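Local coordinates for YjbQ family protein (Aeropyrum pernix, PDB 2P6H) that is of unknown function but belongs to the UPF0047 (YjbQ) family, assembles as three copies of one chain and binds sulfate in the crystal, at residues Arg12-Leu17 with Asn83-Leu88; Glu24-Thr29 with Gly35-Tyr40; Thr44-Ala49 with Arg123-Asn128; Val48-Ala53 with Leu106-Trp111; Thr91-Ser96 with Leu115-Asp120. All blocks are in the same frame, centred on the assembly; numbering follows the deposited sequence.

Contact 1 (Arg12-Leu17 with Asn83-Leu88); sequences RRLQVL and NAHAHL. With SO4 (sulfate ion), chain D.
The guanidinium of R13 and the imidazole of H85 carry most of this contact, with NE of R13 3.5 Å from CE1 of H85. CE1 sits over one face of the guanidinium, yet the two planes stand 77° apart, which rules out a parallel stack. The CD1 methyl of L14 also nears the ring, 4.3 Å from NE2 of H85, again oblique to it. R13 gets there because its chain is fully extended, starting with CG anti to the backbone N (chi1 -171°), while NH2 makes a weak hydrogen bond to V82 O. The ring is fixed by a different partner: H85 NE2 is hydrogen-bonded to M119 O. Behind L14, V62 and I65 of helix 55-69 complete the apolar setting. Beside the loop R12-L14 a sulfate, probably from the crystallisation liquor, is held by L14 N, which bonds O2 at 2.9 Å with an N-H...O angle of 154°. R66 NH1 is a further hydrogen-bond partner of the ion. R12 closes over it with one guanidinium face, NH2 lying 2.7 Å from O3. No hydrogen bond links the two segments, since R13 NH2 and H85 NE2 turn to the backbone oxygens of V82 and M119; the contact therefore depends on van der Waals fit, while the main-chain N-H and arginines alongside suit an anion.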
# COMPACT_ATOMS: atom_id res chain seq x y z
N ARG A 12 18.19 15.99 1.87
CA ARG A 12 17.27 17.04 1.44
C ARG A 12 15.88 16.90 2.09
O ARG A 12 15.50 15.84 2.58
CB ARG A 12 17.14 16.98 -0.08
CG ARG A 12 18.17 17.85 -0.79
CD ARG A 12 17.60 19.22 -1.19
NE ARG A 12 16.57 19.65 -0.24
CZ ARG A 12 16.58 20.95 0.12
NH1 ARG A 12 17.45 21.79 -0.42
NH2 ARG A 12 15.75 21.37 1.08
N ARG A 13 15.06 17.95 2.02
CA ARG A 13 13.70 17.86 2.52
C ARG A 13 12.97 16.71 1.84
O ARG A 13 12.37 15.85 2.47
CB ARG A 13 12.98 19.18 2.25
CG ARG A 13 11.62 19.25 2.94
CD ARG A 13 10.83 20.52 2.59
NE ARG A 13 9.79 20.76 3.60
CZ ARG A 13 9.03 21.86 3.48
NH1 ARG A 13 9.16 22.65 2.43
NH2 ARG A 13 8.18 22.19 4.46
N LEU A 14 13.01 16.70 0.51
CA LEU A 14 12.36 15.60 -0.26
C LEU A 14 13.46 14.91 -1.00
O LEU A 14 14.27 15.52 -1.69
CB LEU A 14 11.21 16.04 -1.28
CG LEU A 14 9.97 16.58 -0.57
CD1 LEU A 14 10.14 18.03 -0.12
CD2 LEU A 14 8.72 16.55 -1.45
N GLN A 15 13.51 13.59 -0.87
CA GLN A 15 14.54 12.84 -1.55
C GLN A 15 14.18 11.36 -1.62
O GLN A 15 13.62 10.81 -0.68
CB GLN A 15 15.88 13.06 -0.82
CG GLN A 15 16.99 12.08 -1.15
CD GLN A 15 18.29 12.37 -0.40
OE1 GLN A 15 18.27 12.76 0.77
NE2 GLN A 15 19.42 12.15 -1.06
N VAL A 16 14.47 10.75 -2.75
CA VAL A 16 14.21 9.33 -2.94
C VAL A 16 15.56 8.63 -2.97
O VAL A 16 16.46 9.06 -3.71
CB VAL A 16 13.47 9.07 -4.26
CG1 VAL A 16 13.33 7.57 -4.49
CG2 VAL A 16 12.11 9.74 -4.25
N LEU A 17 15.70 7.58 -2.17
CA LEU A 17 16.96 6.83 -2.09
C LEU A 17 16.73 5.35 -2.37
O LEU A 17 15.77 4.77 -1.87
CB LEU A 17 17.58 6.96 -0.70
CG LEU A 17 17.84 8.36 -0.16
CD1 LEU A 17 18.54 8.30 1.18
CD2 LEU A 17 18.69 9.11 -1.16
N ASN A 83 5.53 20.02 8.62
CA ASN A 83 5.70 18.85 7.74
C ASN A 83 4.37 18.17 7.34
O ASN A 83 4.31 16.98 7.05
CB ASN A 83 6.68 17.84 8.38
CG ASN A 83 6.27 17.47 9.79
OD1 ASN A 83 5.15 17.72 10.23
ND2 ASN A 83 7.22 16.85 10.51
N ALA A 84 3.26 18.91 7.30
CA ALA A 84 1.98 18.32 6.95
C ALA A 84 2.06 17.51 5.65
O ALA A 84 1.58 16.37 5.58
CB ALA A 84 0.91 19.41 6.82
N HIS A 85 2.67 18.10 4.63
CA HIS A 85 2.81 17.46 3.33
C HIS A 85 3.46 16.08 3.40
O HIS A 85 3.08 15.17 2.65
CB HIS A 85 3.66 18.34 2.40
CG HIS A 85 5.11 18.34 2.75
ND1 HIS A 85 5.63 19.12 3.76
CD2 HIS A 85 6.15 17.60 2.28
CE1 HIS A 85 6.92 18.86 3.90
NE2 HIS A 85 7.26 17.94 3.01
N ALA A 86 4.43 15.92 4.29
CA ALA A 86 5.12 14.63 4.42
C ALA A 86 4.17 13.55 4.95
O ALA A 86 4.19 12.40 4.52
CB ALA A 86 6.33 14.79 5.36
N HIS A 87 3.34 13.90 5.92
CA HIS A 87 2.38 12.96 6.48
C HIS A 87 1.43 12.53 5.35
O HIS A 87 1.13 11.35 5.20
CB HIS A 87 1.57 13.62 7.60
CG HIS A 87 2.38 13.96 8.82
ND1 HIS A 87 2.63 13.06 9.83
CD2 HIS A 87 2.97 15.13 9.20
CE1 HIS A 87 3.32 13.66 10.79
NE2 HIS A 87 3.54 14.91 10.43
N LEU A 88 0.98 13.50 4.56
CA LEU A 88 0.07 13.23 3.45
C LEU A 88 0.72 12.30 2.42
O LEU A 88 0.09 11.35 1.94
CB LEU A 88 -0.35 14.55 2.80
CG LEU A 88 -1.06 15.56 3.72
CD1 LEU A 88 -1.41 16.80 2.93
CD2 LEU A 88 -2.32 14.94 4.34
S SO4 D . 13.07 20.52 -1.33
O1 SO4 D . 13.41 20.59 -2.78
O2 SO4 D . 13.63 19.24 -0.76
O3 SO4 D . 13.67 21.71 -0.62
O4 SO4 D . 11.59 20.56 -1.16

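Contact 2 (Glu24-Thr29 with Gly35-Tyr40); sequences EEWLST and GLLVVY
The indole of W26 meets L37 chiefly through CZ3, which lies 3.9 Å from the CD1 methyl of the leucine. The methyl approaches the ring obliquely, and elsewhere the indole packs on L129 and Y131 of strand 124-133. The ring of Y40, further along the strand, takes no part across the contact; its OH is hydrogen-bonded to S107 OG of the second subunit. L37 CD1 serves two partners, since CD1 of L27 also approaches it, at 4.4 Å. The leucine's CG is turned anti to the backbone N (chi1 162°), and W26 adopts the corresponding setting at chi1 -177°, which sends its six-membered ring out from the helix toward the strand. The backbones stay well apart, L27 CA and L37 CA being 8.3 Å from each other, so the gap is bridged by side chains alone. L106 packs on both L27 and L37 and extends the cluster. Neighbouring strand residues serve the trimer instead: L36 packs on L132 of the third subunit and V38 on L36 of the second. No polar atom crosses between the segments, and the summed buried surface is 102 Å². The chemistry is thus purely apolar, fitting helix 20-28 laid on one face of the five-stranded sheet by dispersion and burial, with no hydrogen bond between these segments.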
# COMPACT_ATOMS: atom_id res chain seq x y z
N GLU A 24 19.23 -6.50 0.82
CA GLU A 24 19.75 -7.78 0.38
C GLU A 24 20.89 -8.23 1.30
O GLU A 24 21.07 -9.41 1.57
CB GLU A 24 20.24 -7.62 -1.07
CG GLU A 24 19.10 -7.29 -2.04
CD GLU A 24 19.61 -7.26 -3.47
OE1 GLU A 24 20.68 -6.71 -3.70
OE2 GLU A 24 18.93 -7.78 -4.35
N GLU A 25 21.66 -7.25 1.77
CA GLU A 25 22.75 -7.49 2.67
C GLU A 25 22.24 -8.28 3.85
O GLU A 25 22.61 -9.43 4.07
CB GLU A 25 23.26 -6.13 3.15
CG GLU A 25 24.74 -5.93 2.82
CD GLU A 25 25.25 -4.73 3.59
OE1 GLU A 25 25.19 -4.76 4.81
OE2 GLU A 25 25.67 -3.77 2.96
N TRP A 26 21.35 -7.62 4.59
CA TRP A 26 20.73 -8.21 5.77
C TRP A 26 20.13 -9.57 5.42
O TRP A 26 20.25 -10.55 6.12
CB TRP A 26 19.62 -7.27 6.28
CG TRP A 26 19.02 -7.81 7.53
CD1 TRP A 26 19.57 -7.74 8.83
CD2 TRP A 26 17.78 -8.56 7.66
NE1 TRP A 26 18.83 -8.37 9.77
CE2 TRP A 26 17.66 -8.92 9.04
CE3 TRP A 26 16.79 -8.96 6.78
CZ2 TRP A 26 16.57 -9.65 9.47
CZ3 TRP A 26 15.70 -9.69 7.22
CH2 TRP A 26 15.59 -10.05 8.57
N LEU A 27 19.45 -9.58 4.29
CA LEU A 27 18.78 -10.79 3.87
C LEU A 27 19.74 -11.98 3.71
O LEU A 27 19.40 -13.13 3.94
CB LEU A 27 18.13 -10.48 2.54
CG LEU A 27 17.08 -11.51 2.18
CD1 LEU A 27 16.03 -11.68 3.28
CD2 LEU A 27 16.33 -11.08 0.93
N SER A 28 20.95 -11.68 3.18
CA SER A 28 21.92 -12.76 3.07
C SER A 28 22.56 -13.06 4.42
O SER A 28 23.06 -14.15 4.66
CB SER A 28 23.01 -12.35 2.07
OG SER A 28 22.49 -12.40 0.74
N THR A 29 22.53 -12.08 5.31
CA THR A 29 23.08 -12.32 6.66
C THR A 29 22.15 -13.23 7.41
O THR A 29 22.43 -13.66 8.52
CB THR A 29 23.23 -11.01 7.49
OG1 THR A 29 24.41 -11.11 8.29
CG2 THR A 29 22.03 -10.83 8.42
N GLY A 35 10.18 -17.68 1.98
CA GLY A 35 9.48 -16.94 3.03
C GLY A 35 9.09 -15.54 2.55
O GLY A 35 8.95 -15.29 1.36
N LEU A 36 8.87 -14.61 3.52
CA LEU A 36 8.50 -13.24 3.20
C LEU A 36 9.42 -12.28 3.91
O LEU A 36 9.88 -12.52 5.02
CB LEU A 36 7.13 -12.90 3.77
CG LEU A 36 5.94 -13.67 3.24
CD1 LEU A 36 4.74 -13.27 4.10
CD2 LEU A 36 5.56 -13.32 1.80
N LEU A 37 9.73 -11.19 3.23
CA LEU A 37 10.49 -10.18 3.85
C LEU A 37 9.57 -8.99 3.99
O LEU A 37 8.81 -8.67 3.09
CB LEU A 37 11.63 -9.84 2.91
CG LEU A 37 12.24 -8.49 3.25
CD1 LEU A 37 13.09 -8.60 4.51
CD2 LEU A 37 13.11 -7.90 2.15
N VAL A 38 9.59 -8.36 5.16
CA VAL A 38 8.80 -7.14 5.31
C VAL A 38 9.75 -6.00 5.54
O VAL A 38 10.58 -6.02 6.44
CB VAL A 38 7.84 -7.20 6.53
CG1 VAL A 38 7.03 -5.92 6.61
CG2 VAL A 38 6.90 -8.38 6.38
N VAL A 39 9.66 -5.03 4.62
CA VAL A 39 10.43 -3.82 4.71
C VAL A 39 9.51 -2.75 5.17
O VAL A 39 8.49 -2.46 4.57
CB VAL A 39 10.96 -3.44 3.33
CG1 VAL A 39 11.87 -2.22 3.44
CG2 VAL A 39 11.74 -4.59 2.73
N TYR A 40 9.82 -2.10 6.29
CA TYR A 40 8.94 -1.06 6.79
C TYR A 40 9.71 0.01 7.54
O TYR A 40 10.79 -0.21 8.08
CB TYR A 40 7.84 -1.69 7.68
CG TYR A 40 8.39 -2.38 8.89
CD1 TYR A 40 9.14 -3.55 8.76
CD2 TYR A 40 8.09 -1.90 10.17
CE1 TYR A 40 9.60 -4.22 9.89
CE2 TYR A 40 8.54 -2.57 11.30
CZ TYR A 40 9.31 -3.73 11.16
OH TYR A 40 9.75 -4.40 12.28

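Contact 3 (Thr44-Ala49 with Arg123-Asn128); sequences TTAAVA and RERTVN. With SO4 (sulfate ion), chain C.
T45 OG1 stands at the centre of a relay joining R125 to a sulfate: it accepts a hydrogen bond from R125 NH2 at 2.9 Å and gives one to sulfate O3 at 3.0 Å. The arginine bond is nearly straight, 169° at the hydrogen, and the hydroxyl lies only 5° out of the guanidinium plane. R125 NH1 bonds the same O3 at 2.9 Å, so hydroxyl and ion share one edge of the guanidinium. Both faces of the group are occupied: A46 CB lies 3.8 Å above the plane, displaced toward the rim, and R123 CD covers the centre of the opposite face. NE is used by E118, in a salt bridge that fixes the rotation of the group. The hydroxyl faces the arginine because T45 chi1 (56°) places OG1 between the backbone N and the carbonyl carbon. T45 N also donates to O3. T44 N reaches sulfate O4 at 2.8 Å through a straight bond, and T44 OG1 bonds the same oxygen. T44 O accepts a hydrogen bond from N51 ND2 of the second subunit, bringing the pocket close to a subunit boundary. The sulfate probably came from the crystallisation liquor, but two main-chain N-H groups, two hydroxyls and a flat, pre-oriented guanidinium form a buried anion site that could suit a phosphate or carboxylate, though no natural ligand is known.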
# COMPACT_ATOMS: atom_id res chain seq x y z
N THR A 44 6.33 8.56 10.19
CA THR A 44 5.05 9.04 9.66
C THR A 44 5.30 10.13 8.60
O THR A 44 4.36 10.59 7.96
CB THR A 44 4.16 9.68 10.76
OG1 THR A 44 4.82 10.83 11.30
CG2 THR A 44 3.89 8.68 11.88
N THR A 45 6.55 10.56 8.43
CA THR A 45 6.82 11.57 7.39
C THR A 45 7.88 11.12 6.41
O THR A 45 8.54 11.91 5.75
CB THR A 45 7.31 12.88 8.01
OG1 THR A 45 8.47 12.62 8.80
CG2 THR A 45 6.23 13.48 8.91
N ALA A 46 7.97 9.80 6.27
CA ALA A 46 8.81 9.17 5.27
C ALA A 46 8.06 7.95 4.84
O ALA A 46 7.13 7.49 5.50
CB ALA A 46 10.24 8.79 5.82
N ALA A 47 8.41 7.39 3.69
CA ALA A 47 7.70 6.21 3.19
C ALA A 47 8.65 5.29 2.44
O ALA A 47 9.84 5.58 2.29
CB ALA A 47 6.57 6.67 2.26
N VAL A 48 8.13 4.14 2.01
CA VAL A 48 8.90 3.24 1.16
C VAL A 48 8.05 2.79 0.00
O VAL A 48 6.87 2.52 0.14
CB VAL A 48 9.35 1.99 1.92
CG1 VAL A 48 8.18 1.40 2.70
CG2 VAL A 48 9.85 0.95 0.93
N ALA A 49 8.70 2.78 -1.16
CA ALA A 49 8.02 2.38 -2.36
C ALA A 49 8.90 1.43 -3.15
O ALA A 49 10.09 1.30 -2.90
CB ALA A 49 7.79 3.63 -3.18
N ARG A 123 17.37 14.06 7.61
CA ARG A 123 17.25 13.33 8.88
C ARG A 123 17.97 11.98 8.82
O ARG A 123 18.27 11.45 7.76
CB ARG A 123 15.77 13.06 9.18
CG ARG A 123 14.96 14.29 9.59
CD ARG A 123 13.56 13.87 10.06
NE ARG A 123 12.65 15.01 10.21
CZ ARG A 123 12.72 15.77 11.33
NH1 ARG A 123 13.61 15.54 12.28
NH2 ARG A 123 11.86 16.80 11.46
N GLU A 124 18.25 11.45 10.00
CA GLU A 124 18.84 10.15 10.06
C GLU A 124 17.67 9.21 10.29
O GLU A 124 17.11 9.13 11.37
CB GLU A 124 19.91 10.11 11.20
CG GLU A 124 20.06 8.72 11.82
CD GLU A 124 21.47 8.24 11.59
OE1 GLU A 124 21.97 8.41 10.48
OE2 GLU A 124 22.08 7.72 12.52
N ARG A 125 17.30 8.54 9.21
CA ARG A 125 16.14 7.66 9.22
C ARG A 125 16.44 6.19 9.45
O ARG A 125 17.59 5.77 9.42
CB ARG A 125 15.39 7.84 7.91
CG ARG A 125 14.93 9.25 7.63
CD ARG A 125 13.95 9.77 8.68
NE ARG A 125 13.06 10.76 8.07
CZ ARG A 125 11.90 11.14 8.59
NH1 ARG A 125 11.48 10.63 9.75
NH2 ARG A 125 11.11 11.99 7.92
N THR A 126 15.40 5.40 9.71
CA THR A 126 15.52 3.97 9.97
C THR A 126 14.63 3.13 9.07
O THR A 126 13.53 3.51 8.71
CB THR A 126 15.12 3.69 11.42
OG1 THR A 126 16.01 4.39 12.29
CG2 THR A 126 15.22 2.19 11.71
N VAL A 127 15.18 1.97 8.65
CA VAL A 127 14.39 0.99 7.93
C VAL A 127 14.45 -0.29 8.70
O VAL A 127 15.53 -0.77 9.04
CB VAL A 127 15.02 0.73 6.55
CG1 VAL A 127 14.28 -0.42 5.86
CG2 VAL A 127 14.94 1.96 5.68
N ASN A 128 13.27 -0.80 9.04
CA ASN A 128 13.23 -2.02 9.80
C ASN A 128 12.95 -3.20 8.86
O ASN A 128 12.32 -3.05 7.82
CB ASN A 128 12.08 -1.90 10.83
CG ASN A 128 12.46 -0.93 11.94
OD1 ASN A 128 11.61 -0.28 12.54
ND2 ASN A 128 13.77 -0.85 12.22
S SO4 C . 8.37 10.69 12.19
O1 SO4 C . 8.12 12.19 12.41
O2 SO4 C . 9.45 10.16 13.03
O3 SO4 C . 8.77 10.42 10.81
O4 SO4 C . 7.17 9.92 12.48

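Contact 4 (Val48-Ala53 with Leu106-Trp111); sequences VAVNEA and LSLGTW
Apolar packing comes first: CG1 of V50 meets CD2 of L108 at 4.3 Å, the valine pointing from the strand toward the loop and the leucine reaching back. I114 also touches L108. The second kind is a CA-H...O contact, E52 CA to W111 O at 3.3 Å with an angle of 139° at the hydrogen. The same carbonyl lies 3.7 Å from E52 CB, so it rests against the start of the glutamate side chain, whose CG is 4.3 Å from W111 CB. Of conventional hydrogen bonds, none links the two segments. Within them, N51 OD1 accepts E52 N at 2.8 Å, with the donor tilted 30° from the carbonyl plane, a bond at the end of the strand. In the loop, L108 N bonds L106 O at 2.8 Å across the inverse gamma turn centred on S107. The indole of W111 has T110 CG2 over the centre of one face, 3.5 Å above it, and its side chain is about 4 Å from a sulfate. An interchain bond lies close by: N51 OD1 also takes H87 ND1 of the third subunit. The touching parts run 27° apart, the loop following the end of strand 46-51, outermost in its three-stranded sheet within this chain, without pairing with it: an irregular loop packed beside a strand end at a subunit interface that borders an anion pocket.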
# COMPACT_ATOMS: atom_id res chain seq x y z
N VAL A 48 8.13 4.14 2.01
CA VAL A 48 8.90 3.24 1.16
C VAL A 48 8.05 2.79 0.00
O VAL A 48 6.87 2.52 0.14
CB VAL A 48 9.35 1.99 1.92
CG1 VAL A 48 8.18 1.40 2.70
CG2 VAL A 48 9.85 0.95 0.93
N ALA A 49 8.70 2.78 -1.16
CA ALA A 49 8.02 2.38 -2.36
C ALA A 49 8.90 1.43 -3.15
O ALA A 49 10.09 1.30 -2.90
CB ALA A 49 7.79 3.63 -3.18
N VAL A 50 8.31 0.78 -4.13
CA VAL A 50 9.08 -0.08 -5.01
C VAL A 50 8.90 0.36 -6.43
O VAL A 50 7.80 0.42 -6.96
CB VAL A 50 8.54 -1.50 -4.95
CG1 VAL A 50 9.24 -2.37 -5.99
CG2 VAL A 50 8.78 -2.08 -3.57
N ASN A 51 10.01 0.75 -7.05
CA ASN A 51 9.97 1.15 -8.45
C ASN A 51 11.39 1.25 -9.00
O ASN A 51 12.34 0.75 -8.42
CB ASN A 51 9.26 2.51 -8.55
CG ASN A 51 8.50 2.63 -9.85
OD1 ASN A 51 9.04 2.98 -10.90
ND2 ASN A 51 7.19 2.33 -9.78
N GLU A 52 11.53 1.87 -10.17
CA GLU A 52 12.82 1.95 -10.85
C GLU A 52 13.73 3.05 -10.29
O GLU A 52 13.30 4.19 -10.10
CB GLU A 52 12.60 2.18 -12.35
CG GLU A 52 13.81 1.83 -13.20
CD GLU A 52 13.54 1.94 -14.71
OE1 GLU A 52 12.36 1.80 -15.14
OE2 GLU A 52 14.52 2.13 -15.46
N ALA A 53 14.99 2.69 -10.04
CA ALA A 53 15.94 3.66 -9.50
C ALA A 53 16.66 4.43 -10.62
O ALA A 53 17.88 4.53 -10.66
CB ALA A 53 16.95 2.91 -8.59
N LEU A 106 15.13 -12.86 -3.77
CA LEU A 106 14.24 -11.84 -3.38
C LEU A 106 13.39 -11.56 -4.58
O LEU A 106 13.87 -11.22 -5.65
CB LEU A 106 15.07 -10.61 -3.04
CG LEU A 106 14.22 -9.47 -2.51
CD1 LEU A 106 13.40 -9.89 -1.28
CD2 LEU A 106 15.04 -8.26 -2.08
N SER A 107 12.08 -11.74 -4.44
CA SER A 107 11.19 -11.72 -5.60
C SER A 107 10.82 -10.28 -6.10
O SER A 107 9.66 -9.87 -6.11
CB SER A 107 9.96 -12.53 -5.20
OG SER A 107 9.21 -12.86 -6.38
N LEU A 108 11.82 -9.53 -6.55
CA LEU A 108 11.59 -8.21 -7.13
C LEU A 108 11.70 -8.38 -8.63
O LEU A 108 12.41 -9.28 -9.11
CB LEU A 108 12.64 -7.20 -6.65
CG LEU A 108 12.52 -6.75 -5.20
CD1 LEU A 108 13.67 -5.81 -4.85
CD2 LEU A 108 11.18 -6.05 -5.00
N GLY A 109 10.99 -7.54 -9.37
CA GLY A 109 11.03 -7.62 -10.82
C GLY A 109 12.37 -7.12 -11.34
O GLY A 109 13.17 -6.58 -10.59
N THR A 110 12.60 -7.30 -12.63
CA THR A 110 13.90 -6.88 -13.20
C THR A 110 14.24 -5.43 -12.93
O THR A 110 15.36 -5.08 -12.59
CB THR A 110 13.86 -6.99 -14.71
OG1 THR A 110 13.41 -8.30 -15.06
CG2 THR A 110 15.26 -6.77 -15.28
N TRP A 111 13.28 -4.51 -13.04
CA TRP A 111 13.55 -3.09 -12.81
C TRP A 111 13.04 -2.53 -11.48
O TRP A 111 13.08 -1.32 -11.27
CB TRP A 111 12.96 -2.28 -13.97
CG TRP A 111 13.20 -2.95 -15.29
CD1 TRP A 111 12.27 -3.56 -16.08
CD2 TRP A 111 14.46 -3.15 -15.92
NE1 TRP A 111 12.89 -4.16 -17.16
CE2 TRP A 111 14.23 -3.92 -17.08
CE3 TRP A 111 15.77 -2.77 -15.60
CZ2 TRP A 111 15.27 -4.31 -17.94
CZ3 TRP A 111 16.81 -3.17 -16.45
CH2 TRP A 111 16.54 -3.93 -17.61

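Contact 5 (Thr91-Ser96 with Leu115-Asp120); sequences TIIGDS and LFVEMD
I93 and V117 point at each other tip to tip, the CD1 methyl of the isoleucine lying 4.1 Å from CG1 of the valine. M119 comes in beside them, its terminal CE 4.2 Å from the same CD1, so one methyl touches two partners of the strand segment, both on the same side of it. The isoleucine reaches this far because CG1 is anti to the carbonyl carbon and the chain beyond it is extended (chi2 168°). M119 instead bends at its thioether (chi3 -87°), which returns CE toward the helix. Helix 55-69 adds I65, which packs on all three residues. Past the methionine, E118 OE1 accepts D120 N at 2.8 Å, approached from above the carboxylate plane, a bond across the end of the strand. After I93 the helix stops at G94, whose phi is positive (105°). I92 packs on I92 of both other subunits, placing the helix end where all three chains meet. With I93 CA and V117 CA 8.8 Å apart and no hydrogen bond between the segments, this is helix-on-sheet packing in an alpha+beta fold: the last turn of helix 84-93 seated on the central strand of the three-stranded antiparallel sheet.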
# COMPACT_ATOMS: atom_id res chain seq x y z
N THR A 91 0.75 8.78 3.69
CA THR A 91 -0.51 8.03 3.64
C THR A 91 -0.82 7.41 2.27
O THR A 91 -1.49 6.40 2.18
CB THR A 91 -1.72 8.87 4.11
OG1 THR A 91 -2.15 9.74 3.05
CG2 THR A 91 -1.41 9.69 5.36
N ILE A 92 -0.42 8.05 1.15
CA ILE A 92 -0.83 7.35 -0.11
C ILE A 92 0.34 6.65 -0.77
O ILE A 92 0.22 6.08 -1.85
CB ILE A 92 -1.31 8.34 -1.14
CG1 ILE A 92 -0.25 9.46 -1.27
CG2 ILE A 92 -2.64 8.96 -0.68
CD1 ILE A 92 -0.43 10.45 -2.43
N ILE A 93 1.54 6.68 -0.13
CA ILE A 93 2.62 5.86 -0.66
C ILE A 93 2.75 4.60 0.18
O ILE A 93 2.92 3.50 -0.34
CB ILE A 93 3.95 6.65 -0.61
CG1 ILE A 93 3.95 7.77 -1.66
CG2 ILE A 93 5.13 5.71 -0.92
CD1 ILE A 93 5.12 8.74 -1.46
N GLY A 94 2.62 4.72 1.49
CA GLY A 94 2.70 3.54 2.35
C GLY A 94 4.02 3.44 3.10
O GLY A 94 5.05 3.92 2.63
N ASP A 95 4.00 2.78 4.25
CA ASP A 95 5.20 2.66 5.07
C ASP A 95 5.74 1.24 5.20
O ASP A 95 6.66 0.99 5.98
CB ASP A 95 4.95 3.23 6.46
CG ASP A 95 3.61 2.84 7.00
OD1 ASP A 95 3.11 1.76 6.62
OD2 ASP A 95 3.04 3.60 7.81
N SER A 96 5.16 0.30 4.46
CA SER A 96 5.69 -1.06 4.53
C SER A 96 5.37 -1.82 3.24
O SER A 96 4.38 -1.57 2.57
CB SER A 96 5.07 -1.79 5.74
OG SER A 96 3.82 -2.37 5.36
N LEU A 115 12.82 1.71 -2.66
CA LEU A 115 13.13 3.13 -2.53
C LEU A 115 12.64 3.77 -1.24
O LEU A 115 11.47 3.67 -0.89
CB LEU A 115 12.52 3.89 -3.71
CG LEU A 115 12.87 3.31 -5.09
CD1 LEU A 115 12.14 4.06 -6.18
CD2 LEU A 115 14.38 3.40 -5.31
N PHE A 116 13.56 4.41 -0.53
CA PHE A 116 13.21 5.13 0.69
C PHE A 116 12.77 6.50 0.19
O PHE A 116 13.48 7.15 -0.58
CB PHE A 116 14.41 5.30 1.61
CG PHE A 116 14.07 5.93 2.93
CD1 PHE A 116 13.98 7.31 3.06
CD2 PHE A 116 13.80 5.14 4.05
CE1 PHE A 116 13.63 7.90 4.27
CE2 PHE A 116 13.45 5.72 5.28
CZ PHE A 116 13.37 7.10 5.38
N VAL A 117 11.59 6.93 0.62
CA VAL A 117 11.09 8.23 0.20
C VAL A 117 11.05 9.19 1.37
O VAL A 117 10.19 9.12 2.24
CB VAL A 117 9.67 8.04 -0.29
CG1 VAL A 117 9.12 9.36 -0.82
CG2 VAL A 117 9.64 7.01 -1.41
N GLU A 118 12.03 10.09 1.42
CA GLU A 118 12.13 11.09 2.49
C GLU A 118 11.31 12.33 2.12
O GLU A 118 11.44 12.85 1.00
CB GLU A 118 13.60 11.50 2.70
CG GLU A 118 13.84 12.64 3.68
CD GLU A 118 13.37 12.32 5.08
OE1 GLU A 118 12.15 12.43 5.35
OE2 GLU A 118 14.21 11.94 5.92
N MET A 119 10.47 12.79 3.03
CA MET A 119 9.65 13.97 2.75
C MET A 119 9.84 15.06 3.81
O MET A 119 9.25 16.14 3.70
CB MET A 119 8.18 13.56 2.61
CG MET A 119 7.96 12.70 1.37
SD MET A 119 6.33 11.96 1.20
CE MET A 119 6.55 10.45 2.14
N ASP A 120 10.67 14.78 4.81
CA ASP A 120 10.94 15.75 5.87
C ASP A 120 12.41 15.69 6.29
O ASP A 120 12.76 15.70 7.46
CB ASP A 120 10.03 15.46 7.09
CG ASP A 120 10.05 16.63 8.10
OD1 ASP A 120 10.26 17.76 7.67
OD2 ASP A 120 9.86 16.38 9.29

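In the fold
Contacts 1, 3 and 5 cluster, with centres 7 to 10 Å apart, around the three-stranded sheet 15-18, 113-118 and 46-51; contacts 1 and 5 share helix 84-93. Contact 2 stands apart on the five-stranded sheet, its centre 25 Å from that of contact 1 across the chain's centre. Contact 3 joins the two sheets, bringing the start of strand 46-51 against strand 124-133, the neighbour of 35-40, through side chains. Contact 4 continues strand 46-51, sharing V48 and A49 with contact 3, and meets contact 2 through L106. Along the chain, contact 1 alternates segments with 3 and 4, and 4 with 5, whereas contact 2 closes locally. This interlocking places the two sulfate sites, both sheets and the subunit interfaces close together.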